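Local atomic coordinates of integral membrane indolylacetylinositol arabinosyltransferase EmbC (Mycolicibacterium smegmatis, PDB entry 7BVE), a protein that probably transfers arabinose onto growing arabinan chains of the mycobacterial cell wall and binds the anti-tuberculosis drug ethambutol. Residues Y628-F632 with A714-G718; F620-G625 with W636-P641; R949-E953 with F971-R975; P309-Y313 with L420-P426; F374-N379 with F576-A580. All blocks are in the same frame, centred on the assembly; numbering follows the deposited sequence.

Four contacts involve loops and helix ends of the GT-C membrane part, and interaction 3 lies in the C-terminal domain. Interactions 1 and 2 share the long loop between helices 602-619 and 647-668. Their segments alternate along the chain, their centres are about 17 Å apart, and they touch where Asn-631 OD1 comes 3.2 Å from Ser-637 CB. Interaction 1 joins this loop to the EmbC C-terminal domain region, its centre also about 17 Å from that of interaction 3. Interactions 4 and 5 also interleave, with centres about 18 Å apart. Ethambutol lies about 6 Å from the side chain of Pro-426 in interaction 4 and about 12 Å from that of Leu-378 in interaction 5.

Interaction 1. Residues Y628-F632 with A714-G718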
# COMPACT_ATOMS: atom_id res chain seq x y z
N TYR A 628 -16.53 14.67 -1.00
CA TYR A 628 -16.20 16.03 -1.41
C TYR A 628 -16.80 17.18 -0.58
O TYR A 628 -16.06 17.87 0.12
CB TYR A 628 -16.57 16.14 -2.90
CG TYR A 628 -16.61 17.51 -3.49
CD1 TYR A 628 -15.48 18.31 -3.51
CD2 TYR A 628 -17.76 17.99 -4.09
CE1 TYR A 628 -15.53 19.58 -4.05
CE2 TYR A 628 -17.81 19.24 -4.64
CZ TYR A 628 -16.69 20.03 -4.61
OH TYR A 628 -16.72 21.29 -5.15
N VAL A 629 -18.12 17.37 -0.58
CA VAL A 629 -18.73 18.40 0.25
C VAL A 629 -19.53 17.83 1.40
O VAL A 629 -20.19 18.59 2.11
CB VAL A 629 -19.60 19.38 -0.57
CG1 VAL A 629 -18.73 20.29 -1.37
CG2 VAL A 629 -20.55 18.63 -1.45
N SER A 630 -19.48 16.53 1.61
CA SER A 630 -20.08 15.93 2.79
C SER A 630 -19.21 16.09 4.02
O SER A 630 -19.62 15.71 5.11
CB SER A 630 -20.36 14.46 2.53
OG SER A 630 -21.26 14.31 1.46
N ASN A 631 -18.03 16.66 3.85
CA ASN A 631 -17.01 16.72 4.87
C ASN A 631 -16.99 18.06 5.57
O ASN A 631 -16.14 18.27 6.44
CB ASN A 631 -15.66 16.45 4.21
CG ASN A 631 -14.72 15.73 5.11
OD1 ASN A 631 -15.10 15.30 6.19
ND2 ASN A 631 -13.47 15.59 4.68
N PHE A 632 -17.89 18.98 5.22
CA PHE A 632 -17.90 20.33 5.78
C PHE A 632 -18.47 20.28 7.19
O PHE A 632 -19.65 20.00 7.39
CB PHE A 632 -18.75 21.28 4.94
CG PHE A 632 -18.14 21.68 3.62
CD1 PHE A 632 -16.88 21.27 3.24
CD2 PHE A 632 -18.82 22.56 2.80
CE1 PHE A 632 -16.34 21.67 2.04
CE2 PHE A 632 -18.28 22.98 1.61
CZ PHE A 632 -17.04 22.53 1.23
N ALA A 714 -23.55 29.10 6.87
CA ALA A 714 -22.82 28.61 5.71
C ALA A 714 -23.58 27.45 5.08
O ALA A 714 -24.57 26.96 5.61
CB ALA A 714 -21.40 28.22 6.12
N TRP A 715 -23.10 26.99 3.93
CA TRP A 715 -23.74 25.93 3.18
C TRP A 715 -23.34 24.59 3.76
O TRP A 715 -22.19 24.38 4.12
CB TRP A 715 -23.34 25.99 1.72
CG TRP A 715 -24.05 25.04 0.82
CD1 TRP A 715 -25.27 25.21 0.26
CD2 TRP A 715 -23.62 23.73 0.43
NE1 TRP A 715 -25.61 24.12 -0.49
CE2 TRP A 715 -24.61 23.20 -0.40
CE3 TRP A 715 -22.48 22.97 0.69
CZ2 TRP A 715 -24.50 21.94 -0.96
CZ3 TRP A 715 -22.37 21.73 0.13
CH2 TRP A 715 -23.38 21.23 -0.69
N SER A 716 -24.30 23.67 3.82
CA SER A 716 -24.01 22.27 4.07
C SER A 716 -24.96 21.44 3.23
O SER A 716 -25.93 21.96 2.67
CB SER A 716 -24.14 21.94 5.55
OG SER A 716 -25.44 22.25 6.01
N VAL A 717 -24.64 20.14 3.12
CA VAL A 717 -25.43 19.21 2.31
C VAL A 717 -26.86 19.12 2.82
O VAL A 717 -27.83 19.21 2.06
CB VAL A 717 -24.75 17.83 2.28
CG1 VAL A 717 -25.68 16.78 1.76
CG2 VAL A 717 -23.55 17.87 1.40
N GLY A 718 -27.01 18.99 4.14
CA GLY A 718 -28.32 18.83 4.71
C GLY A 718 -29.16 20.09 4.66
O GLY A 718 -30.38 20.02 4.52
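Residues 628-632 follow an irregular, turning path, with Val-629, Ser-630 and Asn-631 all near psi zero, while 714-716 run extended into helix 717-723. The CA atoms of Ser-630 and Val-717 are 6.3 Å apart and those of Phe-632 and Ser-716 6.6 Å. The contact joins a loop of the GT-C membrane part to the N-terminus of helix 717-723, in the EmbC C-terminal domain region: Ser-716 is the N-cap, its OG making a weak hydrogen bond to Arg-719 N. Across the segments the contact is apolar, without hydrogen bonds. Val-629 meets the edge of the Trp-715 indole, CB to CZ3 at 3.7 Å, and its CG2 is 4.2 Å from Val-717 CG2. Trp-715, chi1 t, starts sideways but brings its six-membered ring up to the loop, where CE3 lies 4.2 Å from Phe-632 CD2. The Phe-632 ring also makes a cation-pi contact with Arg-1035. Closest of all, the methyl CG2 of Val-717 sits 3.5 Å from the backbone O of Val-629.

Interaction 2. Residues F620-G625 with W636-P641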
# COMPACT_ATOMS: atom_id res chain seq x y z
N PHE A 620 -11.88 2.28 14.86
CA PHE A 620 -11.68 3.68 15.22
C PHE A 620 -10.25 4.16 15.05
O PHE A 620 -9.90 5.22 15.58
CB PHE A 620 -12.10 3.92 16.67
CG PHE A 620 -13.56 4.13 16.84
CD1 PHE A 620 -14.12 5.36 16.57
CD2 PHE A 620 -14.37 3.12 17.28
CE1 PHE A 620 -15.46 5.58 16.73
CE2 PHE A 620 -15.72 3.32 17.44
CZ PHE A 620 -16.26 4.56 17.16
N ALA A 621 -9.41 3.43 14.32
CA ALA A 621 -8.01 3.80 14.14
C ALA A 621 -7.80 4.59 12.87
O ALA A 621 -6.78 4.45 12.20
CB ALA A 621 -7.14 2.55 14.15
N THR A 622 -8.77 5.42 12.50
CA THR A 622 -8.74 6.19 11.27
C THR A 622 -9.52 7.48 11.49
O THR A 622 -9.84 7.83 12.63
CB THR A 622 -9.29 5.35 10.12
OG1 THR A 622 -9.26 6.10 8.91
CG2 THR A 622 -10.69 4.89 10.42
N VAL A 623 -9.84 8.18 10.41
CA VAL A 623 -10.51 9.46 10.48
C VAL A 623 -12.00 9.28 10.23
O VAL A 623 -12.46 8.27 9.71
CB VAL A 623 -9.91 10.46 9.47
CG1 VAL A 623 -8.50 10.78 9.85
CG2 VAL A 623 -9.95 9.87 8.09
N ASN A 624 -12.78 10.29 10.60
CA ASN A 624 -14.21 10.34 10.31
C ASN A 624 -14.46 11.06 8.99
O ASN A 624 -15.22 12.02 8.91
CB ASN A 624 -14.95 11.03 11.45
CG ASN A 624 -16.44 10.87 11.38
OD1 ASN A 624 -16.93 9.86 10.89
ND2 ASN A 624 -17.17 11.89 11.79
N GLY A 625 -13.80 10.60 7.94
CA GLY A 625 -13.76 11.31 6.68
C GLY A 625 -14.85 10.86 5.72
O GLY A 625 -15.11 9.66 5.58
N TRP A 636 -14.00 15.38 13.87
CA TRP A 636 -12.88 14.45 13.68
C TRP A 636 -12.72 14.01 12.24
O TRP A 636 -12.31 12.88 11.97
CB TRP A 636 -12.96 13.22 14.58
CG TRP A 636 -12.96 13.50 16.03
CD1 TRP A 636 -11.95 14.08 16.74
CD2 TRP A 636 -13.92 13.08 16.99
NE1 TRP A 636 -12.28 14.13 18.06
CE2 TRP A 636 -13.48 13.50 18.25
CE3 TRP A 636 -15.14 12.40 16.91
CZ2 TRP A 636 -14.20 13.28 19.41
CZ3 TRP A 636 -15.86 12.19 18.05
CH2 TRP A 636 -15.39 12.62 19.29
N SER A 637 -12.99 14.91 11.30
CA SER A 637 -12.92 14.56 9.88
C SER A 637 -11.50 14.54 9.34
O SER A 637 -11.31 14.17 8.18
CB SER A 637 -13.77 15.54 9.10
OG SER A 637 -13.28 16.86 9.21
N ASN A 638 -10.51 14.93 10.14
CA ASN A 638 -9.12 14.94 9.71
C ASN A 638 -8.18 14.38 10.76
O ASN A 638 -6.96 14.49 10.60
CB ASN A 638 -8.69 16.36 9.35
CG ASN A 638 -9.33 16.85 8.07
OD1 ASN A 638 -9.41 16.13 7.08
ND2 ASN A 638 -9.78 18.10 8.07
N SER A 639 -8.70 13.80 11.84
CA SER A 639 -7.88 13.29 12.92
C SER A 639 -8.58 12.09 13.53
O SER A 639 -9.73 11.79 13.19
CB SER A 639 -7.62 14.37 13.97
OG SER A 639 -8.82 14.81 14.56
N PHE A 640 -7.89 11.40 14.43
CA PHE A 640 -8.49 10.22 15.05
C PHE A 640 -9.49 10.66 16.11
O PHE A 640 -9.27 11.67 16.77
CB PHE A 640 -7.45 9.31 15.71
CG PHE A 640 -6.54 8.56 14.77
CD1 PHE A 640 -6.57 8.75 13.40
CD2 PHE A 640 -5.71 7.58 15.27
CE1 PHE A 640 -5.74 8.04 12.57
CE2 PHE A 640 -4.88 6.86 14.44
CZ PHE A 640 -4.90 7.09 13.09
N PRO A 641 -10.59 9.93 16.29
CA PRO A 641 -11.53 10.26 17.36
C PRO A 641 -10.91 10.03 18.74
O PRO A 641 -10.35 8.97 19.01
CB PRO A 641 -12.70 9.31 17.10
CG PRO A 641 -12.62 9.00 15.68
CD PRO A 641 -11.17 8.95 15.36
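This is a loop-on-loop contact in which the long connection between helices 602-619 and 647-668 of the GT-C membrane part folds back on itself. Phe-620 is the first residue to leave the helical path of the preceding helix, and neither segment forms regular secondary structure. The backbones come closest at Asn-624 and Ser-637, whose CA atoms are 4.4 Å apart. Here Asn-624 N donates a hydrogen bond to Trp-636 O (3.0 Å, 156°), and Ser-637 CA adds a CA-H...O contact of 3.6 Å to Asn-624 O. The amide of Asn-624 turns to the same loop, ND2 bonding Pro-635 O. Val-623 packs its CG1 against backbone, 3.6 Å from Ser-639 N. Toward the helix, the Phe-640 ring presents one face to the backbone of Ala-621 and Thr-622, with its CZ 3.4 Å from Ala-621 O. Pro-641 CD lies 3.2 Å from Thr-622 O, and Pro-641 CG rests at the edge of the Phe-620 ring, 4.0 Å from CD1. Thr-622 OG1 bonds Gly-515 O outside the contact, and Ala-621 packs on Phe-499 of the second subunit. Beyond the single backbone hydrogen bond between the segments, most of the contact is ring and aliphatic carbon against backbone atoms, held at van der Waals distance.

Interaction 3. Residues R949-E953 with F971-R975; sequences RTLQE and FPCQR
The first segment passes from an edge strand, 949-950, straight into a short helix beginning at Leu-951, with Thr-950 (phi/psi -80/163) at the N-cap. The second is a loop: Phe-971 (-121/76), turn-like Pro-972 (-92/-12) and Cys-973 (-87/-22), then extended Gln-974 (-86/137). The nearest CA atoms, Gln-952 and Gln-974, are 8.1 Å apart, so side chains bridge the gap. The polar link is one hydrogen bond, Gln-974 NE2 to Gln-952 OE1 (2.7 Å, 130°); Gln-952 takes chi1 t and chi2 p, Gln-974 chi1 m and chi2 p. Gln-974 O also accepts a hydrogen bond from Arg-288 NH1 of the membrane part. The apolar contact joins Leu-951 CD2 (chi1 t) to Phe-971 CE1 (chi1 m) at 4.0 Å. Van der Waals neighbours are Leu-951 CD2 and Gln-974 NE2 (4.0 Å), and Gln-952 OE1 and Cys-973 CB (3.6 Å). Covalently, Cys-973 SG is joined to Cys-730 SG. The arrangement is a buried contact at a strand-to-helix junction of the EmbC C-terminal domain, at the margin of its six-stranded mixed sheet and at its disulfide.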
# COMPACT_ATOMS: atom_id res chain seq x y z
N ARG A 949 -21.51 38.89 -6.89
CA ARG A 949 -22.78 38.31 -7.33
C ARG A 949 -22.68 36.81 -7.15
O ARG A 949 -21.59 36.26 -7.00
CB ARG A 949 -23.08 38.63 -8.79
CG ARG A 949 -23.24 40.10 -9.10
CD ARG A 949 -23.50 40.32 -10.57
NE ARG A 949 -24.82 39.84 -10.97
CZ ARG A 949 -25.24 39.73 -12.22
NH1 ARG A 949 -24.43 40.05 -13.22
NH2 ARG A 949 -26.45 39.28 -12.48
N THR A 950 -23.83 36.13 -7.18
CA THR A 950 -23.79 34.69 -6.99
C THR A 950 -23.39 34.00 -8.28
O THR A 950 -23.44 34.58 -9.36
CB THR A 950 -25.13 34.17 -6.49
OG1 THR A 950 -26.15 34.46 -7.45
CG2 THR A 950 -25.49 34.83 -5.19
N LEU A 951 -22.98 32.74 -8.16
CA LEU A 951 -22.57 31.97 -9.33
C LEU A 951 -23.74 31.59 -10.21
O LEU A 951 -23.55 31.35 -11.40
CB LEU A 951 -21.79 30.73 -8.88
CG LEU A 951 -21.08 29.78 -9.83
CD1 LEU A 951 -19.84 29.27 -9.17
CD2 LEU A 951 -21.96 28.60 -10.18
N GLN A 952 -24.96 31.54 -9.67
CA GLN A 952 -26.13 31.25 -10.48
C GLN A 952 -26.51 32.43 -11.37
O GLN A 952 -27.09 32.23 -12.44
CB GLN A 952 -27.29 30.85 -9.55
CG GLN A 952 -28.59 30.43 -10.21
CD GLN A 952 -28.46 29.18 -11.05
OE1 GLN A 952 -27.69 28.28 -10.74
NE2 GLN A 952 -29.26 29.09 -12.10
N GLU A 953 -26.17 33.65 -10.96
CA GLU A 953 -26.45 34.82 -11.79
C GLU A 953 -25.35 35.11 -12.80
O GLU A 953 -25.62 35.74 -13.82
CB GLU A 953 -26.64 36.04 -10.90
CG GLU A 953 -27.83 35.94 -10.01
CD GLU A 953 -27.99 37.15 -9.13
OE1 GLU A 953 -27.10 38.03 -9.16
OE2 GLU A 953 -28.99 37.23 -8.39
N PHE A 971 -23.89 21.09 -8.05
CA PHE A 971 -24.23 22.08 -9.07
C PHE A 971 -25.23 21.46 -10.04
O PHE A 971 -24.85 21.08 -11.16
CB PHE A 971 -22.98 22.54 -9.82
CG PHE A 971 -22.02 23.30 -8.97
CD1 PHE A 971 -22.16 24.66 -8.79
CD2 PHE A 971 -20.99 22.66 -8.32
CE1 PHE A 971 -21.29 25.35 -8.01
CE2 PHE A 971 -20.12 23.35 -7.54
CZ PHE A 971 -20.27 24.70 -7.38
N PRO A 972 -26.50 21.34 -9.66
CA PRO A 972 -27.45 20.64 -10.53
C PRO A 972 -28.21 21.53 -11.50
O PRO A 972 -28.84 20.99 -12.42
CB PRO A 972 -28.41 20.03 -9.51
CG PRO A 972 -28.48 21.02 -8.46
CD PRO A 972 -27.12 21.65 -8.36
N CYS A 973 -28.13 22.85 -11.33
CA CYS A 973 -28.87 23.80 -12.21
C CYS A 973 -28.04 24.13 -13.47
O CYS A 973 -28.64 24.55 -14.47
CB CYS A 973 -29.20 25.09 -11.47
SG CYS A 973 -30.75 25.01 -10.54
N GLN A 974 -26.72 23.94 -13.40
CA GLN A 974 -25.82 24.23 -14.51
C GLN A 974 -25.72 23.04 -15.44
O GLN A 974 -25.59 21.90 -15.00
CB GLN A 974 -24.44 24.61 -13.99
CG GLN A 974 -24.34 26.05 -13.56
CD GLN A 974 -24.92 26.32 -12.21
OE1 GLN A 974 -25.00 25.43 -11.37
NE2 GLN A 974 -25.39 27.53 -12.00
N ARG A 975 -25.76 23.32 -16.76
CA ARG A 975 -25.87 22.18 -17.65
C ARG A 975 -24.54 21.86 -18.32
O ARG A 975 -23.77 22.77 -18.64
CB ARG A 975 -26.94 22.40 -18.73
CG ARG A 975 -26.67 23.45 -19.76
CD ARG A 975 -27.71 23.37 -20.84
NE ARG A 975 -27.47 24.31 -21.93
CZ ARG A 975 -26.71 24.04 -22.99
NH1 ARG A 975 -26.55 24.94 -23.93
NH2 ARG A 975 -26.13 22.86 -23.10

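Interaction 4. Residues P309-Y313 with L420-P426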
# COMPACT_ATOMS: atom_id res chain seq x y z
N PRO A 309 -22.15 -3.28 -22.45
CA PRO A 309 -23.28 -4.11 -22.00
C PRO A 309 -23.92 -3.61 -20.71
O PRO A 309 -25.02 -4.07 -20.36
CB PRO A 309 -22.64 -5.48 -21.80
CG PRO A 309 -21.33 -5.17 -21.31
CD PRO A 309 -20.89 -3.90 -21.97
N PHE A 310 -23.30 -2.67 -20.02
CA PHE A 310 -23.69 -2.33 -18.67
C PHE A 310 -24.45 -1.01 -18.66
O PHE A 310 -24.28 -0.17 -19.54
CB PHE A 310 -22.49 -2.22 -17.74
CG PHE A 310 -21.72 -3.48 -17.62
CD1 PHE A 310 -22.23 -4.56 -16.93
CD2 PHE A 310 -20.45 -3.58 -18.15
CE1 PHE A 310 -21.51 -5.72 -16.80
CE2 PHE A 310 -19.73 -4.74 -18.03
CZ PHE A 310 -20.26 -5.81 -17.35
N GLY A 311 -25.29 -0.84 -17.65
CA GLY A 311 -26.04 0.38 -17.49
C GLY A 311 -27.33 0.42 -18.28
O GLY A 311 -27.53 1.34 -19.08
N TRP A 312 -28.20 -0.56 -18.08
CA TRP A 312 -29.52 -0.52 -18.70
C TRP A 312 -30.46 0.46 -18.02
O TRP A 312 -31.48 0.81 -18.61
CB TRP A 312 -30.15 -1.92 -18.69
CG TRP A 312 -30.28 -2.54 -17.33
CD1 TRP A 312 -29.39 -3.37 -16.73
CD2 TRP A 312 -31.36 -2.38 -16.40
NE1 TRP A 312 -29.84 -3.73 -15.49
CE2 TRP A 312 -31.05 -3.13 -15.26
CE3 TRP A 312 -32.56 -1.66 -16.42
CZ2 TRP A 312 -31.88 -3.20 -14.16
CZ3 TRP A 312 -33.39 -1.72 -15.33
CH2 TRP A 312 -33.05 -2.48 -14.21
N TYR A 313 -30.14 0.90 -16.81
CA TYR A 313 -31.04 1.71 -16.01
C TYR A 313 -30.67 3.19 -16.04
O TYR A 313 -31.39 4.01 -15.46
CB TYR A 313 -31.05 1.19 -14.57
CG TYR A 313 -29.78 1.47 -13.82
CD1 TYR A 313 -28.67 0.65 -13.96
CD2 TYR A 313 -29.71 2.53 -12.93
CE1 TYR A 313 -27.51 0.93 -13.29
CE2 TYR A 313 -28.56 2.81 -12.26
CZ TYR A 313 -27.47 2.01 -12.43
OH TYR A 313 -26.33 2.31 -11.73
N LEU A 420 -30.57 -10.03 -14.97
CA LEU A 420 -30.86 -8.61 -15.08
C LEU A 420 -29.93 -7.79 -14.20
O LEU A 420 -29.46 -6.72 -14.59
CB LEU A 420 -32.31 -8.37 -14.69
CG LEU A 420 -32.95 -7.03 -15.01
CD1 LEU A 420 -33.06 -6.90 -16.50
CD2 LEU A 420 -34.31 -6.95 -14.37
N THR A 421 -29.64 -8.28 -12.99
CA THR A 421 -28.71 -7.58 -12.11
C THR A 421 -27.26 -7.95 -12.38
O THR A 421 -26.36 -7.36 -11.77
CB THR A 421 -29.01 -7.86 -10.64
OG1 THR A 421 -28.75 -9.23 -10.34
CG2 THR A 421 -30.44 -7.55 -10.34
N LEU A 422 -27.00 -8.91 -13.26
CA LEU A 422 -25.63 -9.17 -13.67
C LEU A 422 -25.09 -8.06 -14.55
O LEU A 422 -23.88 -7.81 -14.57
CB LEU A 422 -25.55 -10.51 -14.39
CG LEU A 422 -24.21 -11.09 -14.81
CD1 LEU A 422 -23.38 -11.42 -13.60
CD2 LEU A 422 -24.41 -12.31 -15.67
N PHE A 423 -25.96 -7.36 -15.28
CA PHE A 423 -25.56 -6.32 -16.22
C PHE A 423 -25.94 -4.92 -15.74
O PHE A 423 -26.15 -4.03 -16.56
CB PHE A 423 -26.17 -6.59 -17.59
CG PHE A 423 -25.61 -7.80 -18.26
CD1 PHE A 423 -24.38 -7.75 -18.87
CD2 PHE A 423 -26.32 -8.98 -18.27
CE1 PHE A 423 -23.86 -8.87 -19.47
CE2 PHE A 423 -25.81 -10.10 -18.88
CZ PHE A 423 -24.58 -10.04 -19.48
N SER A 424 -26.04 -4.72 -14.44
CA SER A 424 -26.21 -3.38 -13.91
C SER A 424 -24.88 -2.63 -13.88
O SER A 424 -24.81 -1.47 -14.29
CB SER A 424 -26.79 -3.43 -12.50
OG SER A 424 -28.09 -3.99 -12.51
N GLY A 425 -23.84 -3.29 -13.41
CA GLY A 425 -22.50 -2.77 -13.44
C GLY A 425 -21.53 -3.92 -13.41
O GLY A 425 -21.94 -5.08 -13.31
N PRO A 426 -20.23 -3.63 -13.50
CA PRO A 426 -19.24 -4.72 -13.45
C PRO A 426 -19.14 -5.40 -12.10
O PRO A 426 -18.61 -6.51 -12.03
CB PRO A 426 -17.93 -4.00 -13.81
CG PRO A 426 -18.35 -2.77 -14.52
CD PRO A 426 -19.62 -2.35 -13.86
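Phenylalanines from the two segments meet at the apolar centre, Phe-310 CE1 lying 4.1 Å from Phe-423 CD1. Pro-309 closes on the same ring, its CB also 4.1 Å from Phe-423 CD1; Pro-426 N lies over one face of the Phe-310 ring, 4.1 Å from CD1, and Pro-426 CG is 4.3 Å from Phe-310 CE2. The Trp-312 indole packs on Leu-420, CZ2 to CG at 4.1 Å. Helix 470-473 backs this cluster through Leu-472 and Ile-473. In this GT-C membrane part, the loop before helix 314-320 lies against the point where helix 409-422, in a predicted membrane-spanning segment, gives way to a loop. The side chain of Pro-426 is about 6 Å from bound ethambutol, whose pocket includes the adjoining Tyr-314. The CA atoms of Phe-310 and Phe-423 are 5.0 Å apart; Gly-311, at positive phi, donates a weak hydrogen bond from N to Phe-423 O (3.5 Å). At the polar edge Trp-312 NE1 shares its one N-H between weak hydrogen bonds to Leu-420 O (3.1 Å) and Ser-424 OG (3.5 Å).

Interaction 5. Residues F374-N379 with F576-A580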
# COMPACT_ATOMS: atom_id res chain seq x y z
N PHE A 374 -24.39 -1.34 6.83
CA PHE A 374 -23.98 -1.43 5.43
C PHE A 374 -24.65 -0.41 4.52
O PHE A 374 -24.02 0.07 3.58
CB PHE A 374 -24.23 -2.82 4.88
CG PHE A 374 -23.07 -3.73 5.01
CD1 PHE A 374 -22.09 -3.69 4.03
CD2 PHE A 374 -22.92 -4.58 6.06
CE1 PHE A 374 -21.01 -4.50 4.10
CE2 PHE A 374 -21.83 -5.41 6.14
CZ PHE A 374 -20.86 -5.36 5.15
N TRP A 375 -25.91 -0.06 4.77
CA TRP A 375 -26.64 0.81 3.85
C TRP A 375 -26.18 2.25 3.93
O TRP A 375 -26.06 2.91 2.90
CB TRP A 375 -28.14 0.75 4.13
CG TRP A 375 -28.91 1.47 3.09
CD1 TRP A 375 -29.33 2.76 3.12
CD2 TRP A 375 -29.36 0.94 1.85
NE1 TRP A 375 -30.00 3.07 1.98
CE2 TRP A 375 -30.04 1.96 1.18
CE3 TRP A 375 -29.25 -0.31 1.24
CZ2 TRP A 375 -30.59 1.78 -0.06
CZ3 TRP A 375 -29.80 -0.49 0.01
CH2 TRP A 375 -30.48 0.55 -0.62
N LEU A 376 -25.94 2.77 5.14
CA LEU A 376 -25.77 4.22 5.28
C LEU A 376 -24.44 4.73 4.71
O LEU A 376 -24.48 5.69 3.93
CB LEU A 376 -26.00 4.65 6.73
CG LEU A 376 -27.37 4.40 7.34
CD1 LEU A 376 -27.42 5.02 8.71
CD2 LEU A 376 -28.50 4.90 6.50
N PRO A 377 -23.26 4.17 5.02
CA PRO A 377 -22.05 4.73 4.40
C PRO A 377 -21.81 4.36 2.95
O PRO A 377 -20.91 4.93 2.33
CB PRO A 377 -20.93 4.17 5.27
CG PRO A 377 -21.43 2.95 5.76
CD PRO A 377 -22.87 3.17 6.02
N LEU A 378 -22.57 3.43 2.37
CA LEU A 378 -22.20 2.84 1.09
C LEU A 378 -23.25 2.92 -0.00
O LEU A 378 -22.89 2.72 -1.17
CB LEU A 378 -21.80 1.37 1.29
CG LEU A 378 -20.48 1.07 1.98
CD1 LEU A 378 -20.39 -0.36 2.37
CD2 LEU A 378 -19.35 1.40 1.04
N ASN A 379 -24.51 3.19 0.30
CA ASN A 379 -25.56 3.11 -0.71
C ASN A 379 -26.42 4.36 -0.77
O ASN A 379 -27.61 4.27 -1.06
CB ASN A 379 -26.46 1.89 -0.48
CG ASN A 379 -25.74 0.59 -0.70
OD1 ASN A 379 -24.87 0.50 -1.54
ND2 ASN A 379 -26.14 -0.43 0.02
N PHE A 576 -18.27 -2.86 -1.72
CA PHE A 576 -18.79 -3.70 -0.66
C PHE A 576 -20.26 -3.45 -0.38
O PHE A 576 -20.83 -4.13 0.47
CB PHE A 576 -18.01 -3.50 0.64
CG PHE A 576 -16.64 -4.10 0.64
CD1 PHE A 576 -16.47 -5.47 0.74
CD2 PHE A 576 -15.51 -3.30 0.62
CE1 PHE A 576 -15.21 -6.02 0.76
CE2 PHE A 576 -14.25 -3.85 0.65
CZ PHE A 576 -14.11 -5.21 0.72
N GLY A 577 -20.88 -2.49 -1.06
CA GLY A 577 -22.28 -2.18 -0.85
C GLY A 577 -23.24 -3.22 -1.37
O GLY A 577 -24.44 -3.11 -1.11
N VAL A 578 -22.76 -4.23 -2.11
CA VAL A 578 -23.59 -5.34 -2.56
C VAL A 578 -23.94 -6.31 -1.45
O VAL A 578 -24.81 -7.17 -1.65
CB VAL A 578 -22.90 -6.14 -3.68
CG1 VAL A 578 -22.68 -5.29 -4.88
CG2 VAL A 578 -21.58 -6.68 -3.20
N PHE A 579 -23.30 -6.21 -0.29
CA PHE A 579 -23.53 -7.11 0.82
C PHE A 579 -24.56 -6.58 1.79
O PHE A 579 -24.67 -7.10 2.90
CB PHE A 579 -22.23 -7.38 1.57
CG PHE A 579 -21.22 -8.14 0.77
CD1 PHE A 579 -21.32 -9.51 0.64
CD2 PHE A 579 -20.16 -7.49 0.18
CE1 PHE A 579 -20.39 -10.21 -0.09
CE2 PHE A 579 -19.23 -8.19 -0.55
CZ PHE A 579 -19.34 -9.55 -0.69
N ALA A 580 -25.31 -5.55 1.42
CA ALA A 580 -26.25 -4.95 2.36
C ALA A 580 -27.51 -5.78 2.55
O ALA A 580 -28.21 -5.60 3.54
CB ALA A 580 -26.62 -3.55 1.91
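Phe-576 opens the second segment with its carbonyl O 3.7 Å from Phe-374 CE1 and its CB 4.3 Å from Leu-378 CD1, while its ring leads away from the contact. Next comes Gly-577, whose CA is 5.4 Å from that of Leu-378 at the C-terminal part of helix 361-378; a CB here would come within 2.6 Å of Asn-379 OD1. Its O accepts a weak hydrogen bond from Asn-379 ND2 (3.4 Å). Val-578 points away from 374-379 and packs on Glu-385 and Ile-388 of helix 385-405. Phe-579 then offers CB to Phe-374 CE1 at 4.0 Å and its O to one face of that ring, while its own ring stacks with Phe-562. Finally Ala-580 nests between Phe-374 CB (3.9 Å from Ala-580 CB) and Trp-375 CE3 (4.2 Å), its CA 5.2 Å from that of Phe-374. Buried in the GT-C membrane part, the contact has small residues, Gly-577 and Ala-580, giving the helix close access; aromatic and aliphatic packing dominates, and the only cross-segment hydrogen bond is a weak amide-to-carbonyl one.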